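PDB 2ZWR: metallo-beta-lactamase superfamily protein from Thermus thermophilus, which binds two metal ions at a dinuclear zinc centre and is probably a hydrolase of the metallo-beta-lactamase superfamily. Local coordinates for residues A[23-28]-A[49-54]; A[146-151]-A[186-191]. All coordinates share one frame; numbering follows the deposited sequence.

Contact 1 (A[23-28]-A[49-54]). With ZN (zinc ion), chain D.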
loop_
_atom_site.group_PDB
_atom_site.type_symbol
_atom_site.label_atom_id
_atom_site.label_comp_id
_atom_site.label_asym_id
_atom_site.label_seq_id
_atom_site.Cartn_x
_atom_site.Cartn_y
_atom_site.Cartn_z
ATOM N N GLY A 23 11.521 13.778 -2.976
ATOM C CA GLY A 23 10.293 14.458 -2.573
ATOM C C GLY A 23 9.297 13.511 -1.924
ATOM O O GLY A 23 9.466 12.286 -1.982
ATOM N N PRO A 24 8.250 14.070 -1.299
ATOM C CA PRO A 24 7.267 13.269 -0.571
ATOM C C PRO A 24 6.373 12.434 -1.476
ATOM O O PRO A 24 6.019 12.862 -2.582
ATOM C CB PRO A 24 6.425 14.330 0.169
ATOM C CG PRO A 24 7.224 15.605 0.077
ATOM C CD PRO A 24 7.941 15.506 -1.221
ATOM N N VAL A 25 6.037 11.238 -1.010
ATOM C CA VAL A 25 5.005 10.420 -1.639
ATOM C C VAL A 25 3.985 9.971 -0.605
ATOM O O VAL A 25 4.283 9.864 0.591
ATOM C CB VAL A 25 5.558 9.143 -2.365
ATOM C CG1 VAL A 25 6.288 9.521 -3.627
ATOM C CG2 VAL A 25 6.442 8.282 -1.428
ATOM N N LEU A 26 2.788 9.682 -1.096
ATOM C CA LEU A 26 1.716 9.183 -0.282
ATOM C C LEU A 26 1.337 7.770 -0.734
ATOM O O LEU A 26 0.908 7.573 -1.872
ATOM C CB LEU A 26 0.526 10.137 -0.385
ATOM C CG LEU A 26 -0.751 9.755 0.354
ATOM C CD1 LEU A 26 -0.484 9.511 1.825
ATOM C CD2 LEU A 26 -1.783 10.859 0.121
ATOM N N ILE A 27 1.517 6.804 0.172
ATOM C CA ILE A 27 1.220 5.389 -0.075
ATOM C C ILE A 27 -0.160 4.986 0.457
ATOM O O ILE A 27 -0.439 5.149 1.647
ATOM C CB ILE A 27 2.311 4.471 0.565
ATOM C CG1 ILE A 27 3.684 4.766 -0.046
ATOM C CG2 ILE A 27 1.949 2.978 0.443
ATOM C CD1 ILE A 27 4.852 4.024 0.627
ATOM N N ASP A 28 -0.998 4.440 -0.429
ATOM C CA ASP A 28 -2.330 3.890 -0.089
ATOM C C ASP A 28 -3.277 4.852 0.685
ATOM O O ASP A 28 -3.684 4.544 1.820
ATOM C CB ASP A 28 -2.210 2.572 0.698
ATOM C CG ASP A 28 -1.545 1.450 -0.087
ATOM O OD1 ASP A 28 -1.204 1.633 -1.271
ATOM O OD2 ASP A 28 -1.368 0.358 0.505
ATOM N N ALA A 49 3.133 12.340 -5.613
ATOM C CA ALA A 49 2.520 11.208 -6.276
ATOM C C ALA A 49 1.818 10.334 -5.251
ATOM O O ALA A 49 2.130 10.376 -4.064
ATOM C CB ALA A 49 3.599 10.389 -7.033
ATOM N N ILE A 50 0.869 9.539 -5.731
ATOM C CA ILE A 50 0.232 8.490 -4.954
ATOM C C ILE A 50 0.799 7.151 -5.445
ATOM O O ILE A 50 0.818 6.891 -6.646
ATOM C CB ILE A 50 -1.328 8.547 -5.089
ATOM C CG1 ILE A 50 -1.877 9.774 -4.331
ATOM C CG2 ILE A 50 -1.976 7.230 -4.596
ATOM C CD1 ILE A 50 -3.377 10.074 -4.510
ATOM N N LEU A 51 1.305 6.334 -4.514
ATOM C CA LEU A 51 1.828 4.994 -4.819
ATOM C C LEU A 51 0.897 3.968 -4.169
ATOM O O LEU A 51 0.582 4.082 -2.983
ATOM C CB LEU A 51 3.263 4.831 -4.284
ATOM C CG LEU A 51 4.472 5.207 -5.175
ATOM C CD1 LEU A 51 4.342 6.561 -5.874
ATOM C CD2 LEU A 51 5.790 5.133 -4.394
ATOM N N LEU A 52 0.449 2.986 -4.952
ATOM C CA LEU A 52 -0.486 1.968 -4.451
ATOM C C LEU A 52 0.111 0.563 -4.399
ATOM O O LEU A 52 0.521 0.024 -5.429
ATOM C CB LEU A 52 -1.796 1.968 -5.262
ATOM C CG LEU A 52 -2.591 3.282 -5.355
ATOM C CD1 LEU A 52 -3.768 3.112 -6.319
ATOM C CD2 LEU A 52 -3.072 3.774 -3.980
ATOM N N THR A 53 0.147 -0.016 -3.192
ATOM C CA THR A 53 0.562 -1.410 -3.006
ATOM C C THR A 53 -0.413 -2.311 -3.724
ATOM O O THR A 53 -0.010 -3.284 -4.356
ATOM C CB THR A 53 0.644 -1.847 -1.510
ATOM O OG1 THR A 53 -0.667 -1.810 -0.917
ATOM C CG2 THR A 53 1.646 -0.986 -0.716
ATOM N N HIS A 54 -1.702 -1.976 -3.634
ATOM C CA HIS A 54 -2.748 -2.669 -4.393
ATOM C C HIS A 54 -4.037 -1.841 -4.401
ATOM O O HIS A 54 -4.074 -0.756 -3.809
ATOM C CB HIS A 54 -2.959 -4.098 -3.865
ATOM C CG HIS A 54 -3.540 -4.172 -2.480
ATOM N ND1 HIS A 54 -2.902 -3.662 -1.373
ATOM C CD2 HIS A 54 -4.681 -4.739 -2.026
ATOM C CE1 HIS A 54 -3.636 -3.891 -0.298
ATOM N NE2 HIS A 54 -4.721 -4.543 -0.667
HETATM ZN ZN ZN D . -6.155 -5.707 0.502
HETATM O O HOH W 1 -7.308 -4.623 1.844
#
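L26 and L51 carry the backbone pairing of two parallel strands. L26 N donates to A49 O at 3.1 Å. L26 O accepts from L51 N at 2.9 Å, and one step on D28 N reaches L51 O (3.0 Å). I50 CA and I27 CA add CA-H...O contacts to L26 O and L51 O. With helix 33-43 as the connection, this is a beta-alpha-beta unit of the alpha-beta/beta-alpha sandwich to which metallo-beta-lactamases belong.

The apolar contacts are looser. V25 CG1 meets L51 CD1 at 4.2 Å, and I27 lays CG1 against L51 CB on the same face, where F132 of strand 130-134 packs on L51 and T53. L26 and I50 turn to the other face.

Past I27 the pairing passes to side chains. D28, at a left-handed backbone position (phi 53°, psi 63°), has CG anti to its own carbonyl carbon, which carries the carboxylate across to T53. Both oxygens use their syn lone pairs: D28 OD1 takes T53 N at 2.9 Å, and D28 OD2 takes the hydroxyl T53 OG1 at 2.7 Å. T53 OG1 in turn accepts from H54 ND1 (2.9 Å), nearly in the imidazole plane, while H54 NE2 binds the zinc at 2.2 Å. H56, H125, D144 and a water complete that site.

D28 OD2 also accepts from H59 ND1, a ligand of the second zinc, which puts the buried carboxylate in that metal's second shell. For the zinc on H54 the second-shell residue is T53, with D28 behind it: T53 OG1, itself held by D28, takes H54 ND1 and so should set the rotation of the ring.

Contact 2 (A[146-151]-A[186-191])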
loop_
_atom_site.group_PDB
_atom_site.type_symbol
_atom_site.label_atom_id
_atom_site.label_comp_id
_atom_site.label_asym_id
_atom_site.label_seq_id
_atom_site.Cartn_x
_atom_site.Cartn_y
_atom_site.Cartn_z
ATOM N N LEU A 146 2.106 -9.025 4.728
ATOM C CA LEU A 146 2.557 -9.478 6.029
ATOM C C LEU A 146 2.139 -8.509 7.135
ATOM O O LEU A 146 2.438 -7.309 7.065
ATOM C CB LEU A 146 4.086 -9.622 6.000
ATOM C CG LEU A 146 4.836 -10.073 7.255
ATOM C CD1 LEU A 146 4.514 -11.530 7.635
ATOM C CD2 LEU A 146 6.340 -9.890 7.049
ATOM N N PHE A 147 1.476 -9.043 8.159
ATOM C CA PHE A 147 1.086 -8.259 9.321
ATOM C C PHE A 147 1.901 -8.659 10.539
ATOM O O PHE A 147 2.663 -9.627 10.497
ATOM C CB PHE A 147 -0.418 -8.409 9.609
ATOM C CG PHE A 147 -1.300 -8.028 8.445
ATOM C CD1 PHE A 147 -1.056 -6.857 7.716
ATOM C CD2 PHE A 147 -2.366 -8.838 8.072
ATOM C CE1 PHE A 147 -1.865 -6.502 6.628
ATOM C CE2 PHE A 147 -3.178 -8.490 6.993
ATOM C CZ PHE A 147 -2.929 -7.310 6.272
ATOM N N ARG A 148 1.742 -7.888 11.612
ATOM C CA ARG A 148 2.268 -8.241 12.919
ATOM C C ARG A 148 1.418 -9.404 13.455
ATOM O O ARG A 148 0.290 -9.206 13.910
ATOM C CB ARG A 148 2.251 -7.003 13.840
ATOM C CG ARG A 148 2.495 -7.223 15.343
ATOM C CD ARG A 148 3.942 -7.566 15.686
ATOM N NE ARG A 148 4.251 -8.961 15.365
ATOM C CZ ARG A 148 4.013 -9.995 16.169
ATOM N NH1 ARG A 148 4.333 -11.216 15.766
ATOM N NH2 ARG A 148 3.457 -9.814 17.368
ATOM N N GLY A 149 1.950 -10.618 13.324
ATOM C CA GLY A 149 1.277 -11.829 13.799
ATOM C C GLY A 149 0.287 -12.487 12.847
ATOM O O GLY A 149 -0.434 -13.407 13.245
ATOM N N SER A 150 0.248 -12.037 11.594
ATOM C CA SER A 150 -0.659 -12.614 10.604
ATOM C C SER A 150 -0.211 -12.292 9.186
ATOM O O SER A 150 0.862 -11.713 8.977
ATOM C CB SER A 150 -2.099 -12.119 10.822
ATOM O OG SER A 150 -3.007 -12.855 10.006
ATOM N N VAL A 151 -1.030 -12.686 8.210
ATOM C CA VAL A 151 -0.765 -12.386 6.799
ATOM C C VAL A 151 -2.042 -11.918 6.113
ATOM O O VAL A 151 -3.137 -12.010 6.686
ATOM C CB VAL A 151 -0.110 -13.572 6.039
ATOM C CG1 VAL A 151 1.186 -13.985 6.707
ATOM C CG2 VAL A 151 -1.068 -14.762 5.912
ATOM N N PRO A 186 -0.163 -2.826 13.471
ATOM C CA PRO A 186 1.090 -2.163 13.849
ATOM C C PRO A 186 2.275 -2.560 12.984
ATOM O O PRO A 186 2.230 -3.568 12.264
ATOM C CB PRO A 186 1.325 -2.625 15.290
ATOM C CG PRO A 186 0.554 -3.863 15.453
ATOM C CD PRO A 186 -0.478 -3.959 14.356
ATOM N N GLY A 187 3.334 -1.765 13.064
ATOM C CA GLY A 187 4.557 -2.064 12.340
ATOM C C GLY A 187 5.235 -3.264 12.962
ATOM O O GLY A 187 4.917 -3.654 14.085
ATOM N N THR A 188 6.177 -3.840 12.227
ATOM C CA THR A 188 6.917 -5.015 12.677
ATOM C C THR A 188 8.268 -5.029 11.942
ATOM O O THR A 188 8.641 -4.027 11.303
ATOM C CB THR A 188 6.078 -6.329 12.466
ATOM O OG1 THR A 188 6.750 -7.449 13.052
ATOM C CG2 THR A 188 5.800 -6.608 11.010
ATOM N N THR A 189 9.010 -6.128 12.057
ATOM C CA THR A 189 10.228 -6.323 11.272
ATOM C C THR A 189 10.147 -7.697 10.639
ATOM O O THR A 189 9.357 -8.539 11.069
ATOM C CB THR A 189 11.528 -6.233 12.124
ATOM O OG1 THR A 189 11.583 -7.340 13.035
ATOM C CG2 THR A 189 11.626 -4.902 12.888
ATOM N N LEU A 190 10.957 -7.937 9.617
ATOM C CA LEU A 190 10.971 -9.254 9.007
ATOM C C LEU A 190 11.494 -10.307 9.990
ATOM O O LEU A 190 11.001 -11.428 10.011
ATOM C CB LEU A 190 11.759 -9.256 7.701
ATOM C CG LEU A 190 11.115 -8.543 6.507
ATOM C CD1 LEU A 190 12.024 -8.653 5.285
ATOM C CD2 LEU A 190 9.724 -9.104 6.177
ATOM N N GLY A 191 12.467 -9.923 10.817
ATOM C CA GLY A 191 13.047 -10.820 11.825
ATOM C C GLY A 191 12.065 -11.215 12.928
ATOM O O GLY A 191 12.012 -12.369 13.330
HETATM O O HOH W 2 0.320 -5.438 11.335
#
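P186 meets R148 at the exposed end of this contact: the proline ring sets P186 CG 3.9 Å from R148 CG, the two side chains crossing at a slant. P186 O accepts a hydrogen bond from a water at 2.8 Å, and that water accepts one from R148 N, also at 2.8 Å. One water thus joins the two backbones where no direct hydrogen bond links the segments. G187 adds little beyond its carbonyl oxygen, G187 O, 4.3 Å from R148 CB.

T188 comes next, with its CB directed at the other segment and OG1 anti to its own backbone N (chi1 -173°). The arginine chain, bent at chi2 and chi3, runs across it at about a right angle, bringing R148 CD to 3.9 Å from T188 OG1. R148 NE approaches T188 OG1 only to 3.7 Å, obliquely and without a hydrogen bond; both groups instead reach E193 OE1, R148 NE by a salt bridge and T188 OG1 by a hydrogen bond. The other carboxylate oxygen of E193 takes G149 N. Strand 188-189 is the outermost strand of the second sheet of the metallo-beta-lactamase sandwich, beside 179-182, and here it meets the small, weakly bonded hairpin 146-151, with F147 N to S150 O at 2.9 Å.

T189 turns away from the hairpin and serves as N-cap of helix 190-196, its OG1 accepting from L192 N. In the first turn, L190 starts out away from the hairpin, but one branch, L190 CD2, comes back to meet L146 CD2 at 3.6 Å. Both leucines also touch L171 of helix 161-171.

Overall arrangement
Contact 1 closes before contact 2 opens along the chain, and their centres lie 20 Å apart. Contact 1 lies inside one of the two six-stranded sheets of the sandwich, whereas contact 2 joins the edge strand of the other to a separate small hairpin. Contact 1 is central, about 7 Å from the chain centre to its own, contact 2 more peripheral at about 14 Å. Their nearest atoms are about 7 Å apart and do not touch. Contact 1 holds a zinc ligand in 49-54. Contact 2 only neighbours the dinuclear site: 146-151 follows the bridging ligand D144, 186-191 follows H184, and the F147 side chain comes within about 6 Å of a zinc ion.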